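Local coordinates for protein transmembrane oligosaccharyl transferase (Archaeoglobus fulgidus, PDB 3WAJ) that is an archaeal membrane protein of the oligosaccharyl transferase STT3/AglB family, with a helical transmembrane part followed by a large C-terminal part, at residues Y640-P645 with W656-N661; P670-Y675 with Q753-K758. One frame throughout, in Å; residues are numbered along the deposited sequence.

Two contacts of very different span illustrate how one region of a chain can be tied together in steps. Coming from the N-terminal transmembrane helices, the chain first reaches contact 1, where 640-645 meets 656-661 and closes a short loop of ten residues within a small antiparallel sheet. Strand 663-664 then completes the sheet and leads to 670-675, where contact 2 opens; 753-758, at the end of helix 740-755, closes it over 77 intervening residues, many of them helical. The two loops follow in series, neither nesting nor crossing. Their centres lie about 21 Å apart, and Tyr651 of strand 649-652 touches both Phe641 and Tyr755, bridging sheet and helix.

Contact 1: Y640-P645 with W656-N661; sequences YFYYSP and WDIPLN
Tyr642 and Ile658 show how an aromatic ring can pack against a loop that passes over it. The CB of Tyr642 points toward 656-661, and CG stands in the crowded position between the backbone N and the carbonyl carbon (chi1 69°). At the root of the ring, CG lies 4.1 Å from CG2 of Ile658. On one flank CD1 approaches CG1 of Ile658 at 3.8 Å, with CE1 only slightly farther from the same methylene. CG1 itself stands over the ring face, 4.3 Å from the centroid of Tyr642 and 28° off the normal, a CH-pi contact; CG2 sits above the same face, likewise offset from the ring centre. On the other flank CD2 borders CG2, and beyond it CE2 meets CD of Pro659 at 4.0 Å. At the tip, OH also lies beside that proline CD. Tyrosine and isoleucine thus slide past each other in opposite directions, whereas Pro659 crosses Tyr642 at about a right angle.

The setting is a three-stranded antiparallel sheet in which 640-643 is the middle strand. Residues 656-661 belong to the connection from one outer strand, 649-652, to the other, 663-664, and this crossover spans the sheet face that bears Tyr640 and Tyr642. Ile658 therefore also touches Ala652 and Ile664, one on each outer strand. Farther back along the middle strand, CD1 of Ile658 reaches CB of Tyr640 at 4.2 Å. Past the strand end, two proline rings meet, CD of Pro645 lying 4.1 Å from CB of Pro659. CG of Pro645 then rests 3.7 Å from the backbone O of Leu660, while its CB lies near the carbonyl of Asn661, where the connection turns into strand 663-664.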
loop_
_atom_site.group_PDB
_atom_site.type_symbol
_atom_site.label_atom_id
_atom_site.label_comp_id
_atom_site.label_asym_id
_atom_site.label_seq_id
_atom_site.Cartn_x
_atom_site.Cartn_y
_atom_site.Cartn_z
ATOM N N TYR A 640 14.500 -23.406 -16.363
ATOM C CA TYR A 640 13.276 -24.103 -16.007
ATOM C C TYR A 640 13.505 -25.578 -15.939
ATOM O O TYR A 640 14.370 -26.123 -16.654
ATOM C CB TYR A 640 12.194 -23.850 -17.072
ATOM C CG TYR A 640 11.849 -22.396 -17.231
ATOM C CD1 TYR A 640 12.525 -21.600 -18.163
ATOM C CD2 TYR A 640 10.877 -21.804 -16.436
ATOM C CE1 TYR A 640 12.228 -20.262 -18.311
ATOM C CE2 TYR A 640 10.565 -20.458 -16.575
ATOM C CZ TYR A 640 11.244 -19.689 -17.517
ATOM O OH TYR A 640 10.960 -18.343 -17.665
ATOM N N PHE A 641 12.708 -26.226 -15.093
ATOM C CA PHE A 641 12.573 -27.680 -15.129
ATOM C C PHE A 641 11.479 -28.024 -16.130
ATOM O O PHE A 641 10.500 -27.282 -16.266
ATOM C CB PHE A 641 12.170 -28.217 -13.751
ATOM C CG PHE A 641 13.299 -28.245 -12.756
ATOM C CD1 PHE A 641 14.453 -28.977 -13.025
ATOM C CD2 PHE A 641 13.199 -27.560 -11.545
ATOM C CE1 PHE A 641 15.499 -29.017 -12.123
ATOM C CE2 PHE A 641 14.241 -27.588 -10.634
ATOM C CZ PHE A 641 15.394 -28.323 -10.921
ATOM N N TYR A 642 11.629 -29.150 -16.812
ATOM C CA TYR A 642 10.628 -29.586 -17.787
ATOM C C TYR A 642 10.668 -31.105 -18.035
ATOM O O TYR A 642 11.688 -31.761 -17.780
ATOM C CB TYR A 642 10.878 -28.878 -19.119
ATOM C CG TYR A 642 12.145 -29.364 -19.786
ATOM C CD1 TYR A 642 13.371 -28.793 -19.478
ATOM C CD2 TYR A 642 12.122 -30.421 -20.697
ATOM C CE1 TYR A 642 14.537 -29.242 -20.062
ATOM C CE2 TYR A 642 13.282 -30.873 -21.299
ATOM C CZ TYR A 642 14.485 -30.277 -20.978
ATOM O OH TYR A 642 15.647 -30.720 -21.571
ATOM N N TYR A 643 9.572 -31.640 -18.573
ATOM C CA TYR A 643 9.558 -32.983 -19.160
ATOM C C TYR A 643 9.488 -32.909 -20.685
ATOM O O TYR A 643 8.637 -32.211 -21.252
ATOM C CB TYR A 643 8.381 -33.793 -18.640
ATOM C CG TYR A 643 8.442 -33.975 -17.159
ATOM C CD1 TYR A 643 9.017 -35.111 -16.594
ATOM C CD2 TYR A 643 7.957 -32.990 -16.314
ATOM C CE1 TYR A 643 9.076 -35.269 -15.208
ATOM C CE2 TYR A 643 8.024 -33.129 -14.947
ATOM C CZ TYR A 643 8.575 -34.266 -14.399
ATOM O OH TYR A 643 8.625 -34.357 -13.036
ATOM N N SER A 644 10.392 -33.631 -21.342
ATOM C CA SER A 644 10.464 -33.640 -22.797
ATOM C C SER A 644 9.251 -34.375 -23.353
ATOM O O SER A 644 8.521 -35.033 -22.603
ATOM C CB SER A 644 11.744 -34.326 -23.270
ATOM O OG SER A 644 11.688 -35.718 -23.044
ATOM N N PRO A 645 9.013 -34.259 -24.671
ATOM C CA PRO A 645 7.909 -35.043 -25.245
ATOM C C PRO A 645 8.129 -36.563 -25.185
ATOM O O PRO A 645 7.150 -37.293 -25.316
ATOM C CB PRO A 645 7.832 -34.542 -26.700
ATOM C CG PRO A 645 9.087 -33.747 -26.929
ATOM C CD PRO A 645 9.489 -33.212 -25.598
ATOM N N TRP A 656 15.077 -21.782 -24.512
ATOM C CA TRP A 656 15.393 -22.054 -25.914
ATOM C C TRP A 656 16.110 -23.382 -26.056
ATOM O O TRP A 656 16.325 -23.858 -27.168
ATOM C CB TRP A 656 16.221 -20.914 -26.519
ATOM C CG TRP A 656 15.503 -19.621 -26.442
ATOM C CD1 TRP A 656 15.725 -18.605 -25.552
ATOM C CD2 TRP A 656 14.388 -19.216 -27.250
ATOM N NE1 TRP A 656 14.828 -17.583 -25.776
ATOM C CE2 TRP A 656 13.993 -17.938 -26.807
ATOM C CE3 TRP A 656 13.686 -19.815 -28.303
ATOM C CZ2 TRP A 656 12.933 -17.235 -27.398
ATOM C CZ3 TRP A 656 12.635 -19.122 -28.887
ATOM C CH2 TRP A 656 12.269 -17.843 -28.436
ATOM N N ASP A 657 16.477 -23.978 -24.922
ATOM C CA ASP A 657 17.086 -25.306 -24.904
ATOM C C ASP A 657 16.038 -26.394 -24.684
ATOM O O ASP A 657 16.362 -27.583 -24.614
ATOM C CB ASP A 657 18.144 -25.384 -23.800
ATOM C CG ASP A 657 19.375 -24.576 -24.121
ATOM O OD1 ASP A 657 19.877 -24.702 -25.255
ATOM O OD2 ASP A 657 19.831 -23.811 -23.243
ATOM N N ILE A 658 14.783 -25.971 -24.564
ATOM C CA ILE A 658 13.681 -26.869 -24.264
ATOM C C ILE A 658 12.985 -27.304 -25.561
ATOM O O ILE A 658 12.443 -26.459 -26.280
ATOM C CB ILE A 658 12.674 -26.191 -23.313
ATOM C CG1 ILE A 658 13.340 -25.869 -21.968
ATOM C CG2 ILE A 658 11.447 -27.064 -23.115
ATOM C CD1 ILE A 658 12.479 -25.003 -21.062
ATOM N N PRO A 659 13.015 -28.622 -25.864
ATOM C CA PRO A 659 12.411 -29.145 -27.097
ATOM C C PRO A 659 10.972 -28.683 -27.181
ATOM O O PRO A 659 10.312 -28.634 -26.139
ATOM C CB PRO A 659 12.427 -30.670 -26.891
ATOM C CG PRO A 659 13.519 -30.919 -25.941
ATOM C CD PRO A 659 13.637 -29.690 -25.054
ATOM N N LEU A 660 10.509 -28.329 -28.379
ATOM C CA LEU A 660 9.103 -27.990 -28.586
ATOM C C LEU A 660 8.220 -29.113 -28.033
ATOM O O LEU A 660 8.638 -30.277 -27.998
ATOM C CB LEU A 660 8.806 -27.765 -30.077
ATOM C CG LEU A 660 9.274 -26.455 -30.725
ATOM C CD1 LEU A 660 9.084 -26.456 -32.251
ATOM C CD2 LEU A 660 8.558 -25.285 -30.107
ATOM N N ASN A 661 7.017 -28.748 -27.591
ATOM C CA ASN A 661 6.019 -29.691 -27.078
ATOM C C ASN A 661 6.392 -30.347 -25.740
ATOM O O ASN A 661 5.883 -31.416 -25.396
ATOM C CB ASN A 661 5.674 -30.754 -28.128
ATOM C CG ASN A 661 5.201 -30.155 -29.430
ATOM O OD1 ASN A 661 4.458 -29.173 -29.441
ATOM N ND2 ASN A 661 5.641 -30.740 -30.547
#

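Contact 2: P670-Y675 with Q753-K758; sequences PSELYY and QLYEKK
Tyr755 meets Glu672, Tyr675 and the backbone at Pro670, an example of one ring being used on a face and an edge at once. Leu754 comes first, its CB lying 3.5 Å above the centre of the Tyr755 ring and so backing it from within its own segment; the leucine side chain also touches Tyr651 of strand 649-652. Next comes Tyr755 itself, near the end of helix 740-755. Its face opposite Leu754 is taken by Glu672. The backbone N of Glu672 stands 3.6 Å from CZ of Tyr755, toward the rim, and CB makes a CH-pi contact, 4.0 Å from the Tyr755 centroid and 15° off the normal. With CG of Glu672 anti to its backbone N (chi1 -161°), the side chain continues over CG and CD1 of the ring. At the ring edge, CE2 of Tyr755 lies 3.5 Å from the carbonyl O of Pro670. CD2 of Tyr755 lies 3.7 Å from CE2 of Tyr675; the two ring planes are inclined at 50°. Tyr675 is itself fixed to the helix, its OH hydrogen-bonded to O of Tyr747.

Glu756, whose CB points away, packs on Pro762 and Tyr751. The Lys757 chain is bent at chi2, and its CE lies 3.6 Å from OE2 of Glu672, while its NZ remains 4.5 Å from that oxygen. The loop that leads into helix 678-684 is packed against the end of helix 740-755 mainly through van der Waals and CH-pi contacts. At that separation of NZ and OE2, the opposite charges of Glu672 and Lys757 probably attract each other at the exposed side of the contact without forming a salt bridge.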
loop_
_atom_site.group_PDB
_atom_site.type_symbol
_atom_site.label_atom_id
_atom_site.label_comp_id
_atom_site.label_asym_id
_atom_site.label_seq_id
_atom_site.Cartn_x
_atom_site.Cartn_y
_atom_site.Cartn_z
ATOM N N PRO A 670 16.105 -20.001 -9.724
ATOM C CA PRO A 670 17.138 -18.992 -9.417
ATOM C C PRO A 670 18.506 -19.434 -9.920
ATOM O O PRO A 670 18.742 -20.648 -10.028
ATOM C CB PRO A 670 17.136 -18.938 -7.889
ATOM C CG PRO A 670 15.735 -19.364 -7.497
ATOM C CD PRO A 670 15.371 -20.440 -8.516
ATOM N N SER A 671 19.373 -18.468 -10.237
ATOM C CA SER A 671 20.749 -18.732 -10.681
ATOM C C SER A 671 21.592 -19.086 -9.468
ATOM O O SER A 671 21.100 -19.041 -8.333
ATOM C CB SER A 671 21.343 -17.494 -11.355
ATOM O OG SER A 671 21.566 -16.472 -10.408
ATOM N N GLU A 672 22.861 -19.417 -9.692
ATOM C CA GLU A 672 23.772 -19.673 -8.581
ATOM C C GLU A 672 23.882 -18.444 -7.672
ATOM O O GLU A 672 24.010 -18.570 -6.447
ATOM C CB GLU A 672 25.152 -20.089 -9.094
ATOM C CG GLU A 672 26.000 -20.803 -8.043
ATOM C CD GLU A 672 27.218 -21.483 -8.638
ATOM O OE1 GLU A 672 27.949 -20.819 -9.399
ATOM O OE2 GLU A 672 27.435 -22.683 -8.349
ATOM N N LEU A 673 23.809 -17.260 -8.275
ATOM C CA LEU A 673 23.923 -16.004 -7.533
ATOM C C LEU A 673 22.908 -15.886 -6.394
ATOM O O LEU A 673 23.264 -15.556 -5.264
ATOM C CB LEU A 673 23.763 -14.826 -8.472
ATOM C CG LEU A 673 24.896 -13.819 -8.356
ATOM C CD1 LEU A 673 26.219 -14.481 -8.731
ATOM C CD2 LEU A 673 24.600 -12.655 -9.263
ATOM N N TYR A 674 21.647 -16.158 -6.707
ATOM C CA TYR A 674 20.580 -16.136 -5.716
ATOM C C TYR A 674 20.980 -16.837 -4.402
ATOM O O TYR A 674 20.839 -16.265 -3.310
ATOM C CB TYR A 674 19.311 -16.748 -6.334
ATOM C CG TYR A 674 18.165 -16.963 -5.366
ATOM C CD1 TYR A 674 18.049 -18.156 -4.645
ATOM C CD2 TYR A 674 17.200 -15.976 -5.168
ATOM C CE1 TYR A 674 17.007 -18.363 -3.757
ATOM C CE2 TYR A 674 16.149 -16.171 -4.275
ATOM C CZ TYR A 674 16.058 -17.373 -3.582
ATOM O OH TYR A 674 15.027 -17.585 -2.698
ATOM N N TYR A 675 21.527 -18.049 -4.515
ATOM C CA TYR A 675 21.860 -18.832 -3.331
ATOM C C TYR A 675 22.929 -18.220 -2.427
ATOM O O TYR A 675 23.144 -18.681 -1.303
ATOM C CB TYR A 675 22.173 -20.277 -3.720
ATOM C CG TYR A 675 20.966 -20.922 -4.357
ATOM C CD1 TYR A 675 19.981 -21.512 -3.574
ATOM C CD2 TYR A 675 20.779 -20.891 -5.739
ATOM C CE1 TYR A 675 18.870 -22.087 -4.154
ATOM C CE2 TYR A 675 19.669 -21.458 -6.322
ATOM C CZ TYR A 675 18.719 -22.056 -5.527
ATOM O OH TYR A 675 17.603 -22.635 -6.108
ATOM N N GLN A 753 20.835 -29.990 -6.913
ATOM C CA GLN A 753 21.117 -30.628 -8.197
ATOM C C GLN A 753 22.076 -29.840 -9.084
ATOM O O GLN A 753 22.915 -30.433 -9.751
ATOM C CB GLN A 753 19.813 -30.895 -8.945
ATOM C CG GLN A 753 18.904 -31.889 -8.230
ATOM C CD GLN A 753 19.565 -33.250 -8.054
ATOM O OE1 GLN A 753 20.211 -33.767 -8.971
ATOM N NE2 GLN A 753 19.412 -33.830 -6.868
ATOM N N LEU A 754 21.966 -28.513 -9.074
ATOM C CA LEU A 754 22.754 -27.676 -9.980
ATOM C C LEU A 754 23.984 -27.016 -9.349
ATOM O O LEU A 754 24.994 -26.828 -10.018
ATOM C CB LEU A 754 21.870 -26.594 -10.608
ATOM C CG LEU A 754 20.521 -27.055 -11.146
ATOM C CD1 LEU A 754 19.686 -25.838 -11.546
ATOM C CD2 LEU A 754 20.696 -28.021 -12.326
ATOM N N TYR A 755 23.896 -26.654 -8.072
ATOM C CA TYR A 755 24.830 -25.688 -7.503
ATOM C C TYR A 755 25.554 -26.156 -6.248
ATOM O O TYR A 755 26.664 -25.705 -5.975
ATOM C CB TYR A 755 24.110 -24.347 -7.234
ATOM C CG TYR A 755 23.426 -23.797 -8.463
ATOM C CD1 TYR A 755 24.078 -23.793 -9.681
ATOM C CD2 TYR A 755 22.129 -23.301 -8.415
ATOM C CE1 TYR A 755 23.472 -23.314 -10.820
ATOM C CE2 TYR A 755 21.511 -22.810 -9.560
ATOM C CZ TYR A 755 22.206 -22.827 -10.760
ATOM O OH TYR A 755 21.651 -22.360 -11.921
ATOM N N GLU A 756 24.922 -27.021 -5.465
ATOM C CA GLU A 756 25.578 -27.560 -4.274
ATOM C C GLU A 756 26.937 -28.179 -4.624
ATOM O O GLU A 756 27.013 -29.190 -5.327
ATOM C CB GLU A 756 24.696 -28.594 -3.577
ATOM C CG GLU A 756 25.244 -29.042 -2.228
ATOM C CD GLU A 756 24.199 -29.743 -1.375
ATOM O OE1 GLU A 756 23.042 -29.896 -1.833
ATOM O OE2 GLU A 756 24.529 -30.131 -0.238
ATOM N N LYS A 757 28.005 -27.547 -4.150
ATOM C CA LYS A 757 29.358 -28.012 -4.424
ATOM C C LYS A 757 29.679 -29.196 -3.525
ATOM O O LYS A 757 28.891 -29.531 -2.638
ATOM C CB LYS A 757 30.366 -26.894 -4.174
ATOM C CG LYS A 757 30.079 -25.614 -4.927
ATOM C CD LYS A 757 30.131 -25.846 -6.424
ATOM C CE LYS A 757 30.330 -24.538 -7.168
ATOM N NZ LYS A 757 31.439 -23.761 -6.550
ATOM N N LYS A 758 30.832 -29.821 -3.761
ATOM C CA LYS A 758 31.286 -30.979 -2.987
ATOM C C LYS A 758 31.084 -30.810 -1.477
ATOM O O LYS A 758 30.477 -31.666 -0.828
ATOM C CB LYS A 758 32.763 -31.275 -3.279
ATOM C CG LYS A 758 33.105 -31.480 -4.754
ATOM C CD LYS A 758 32.532 -32.777 -5.307
ATOM C CE LYS A 758 33.052 -33.047 -6.709
ATOM N NZ LYS A 758 32.916 -31.846 -7.581
#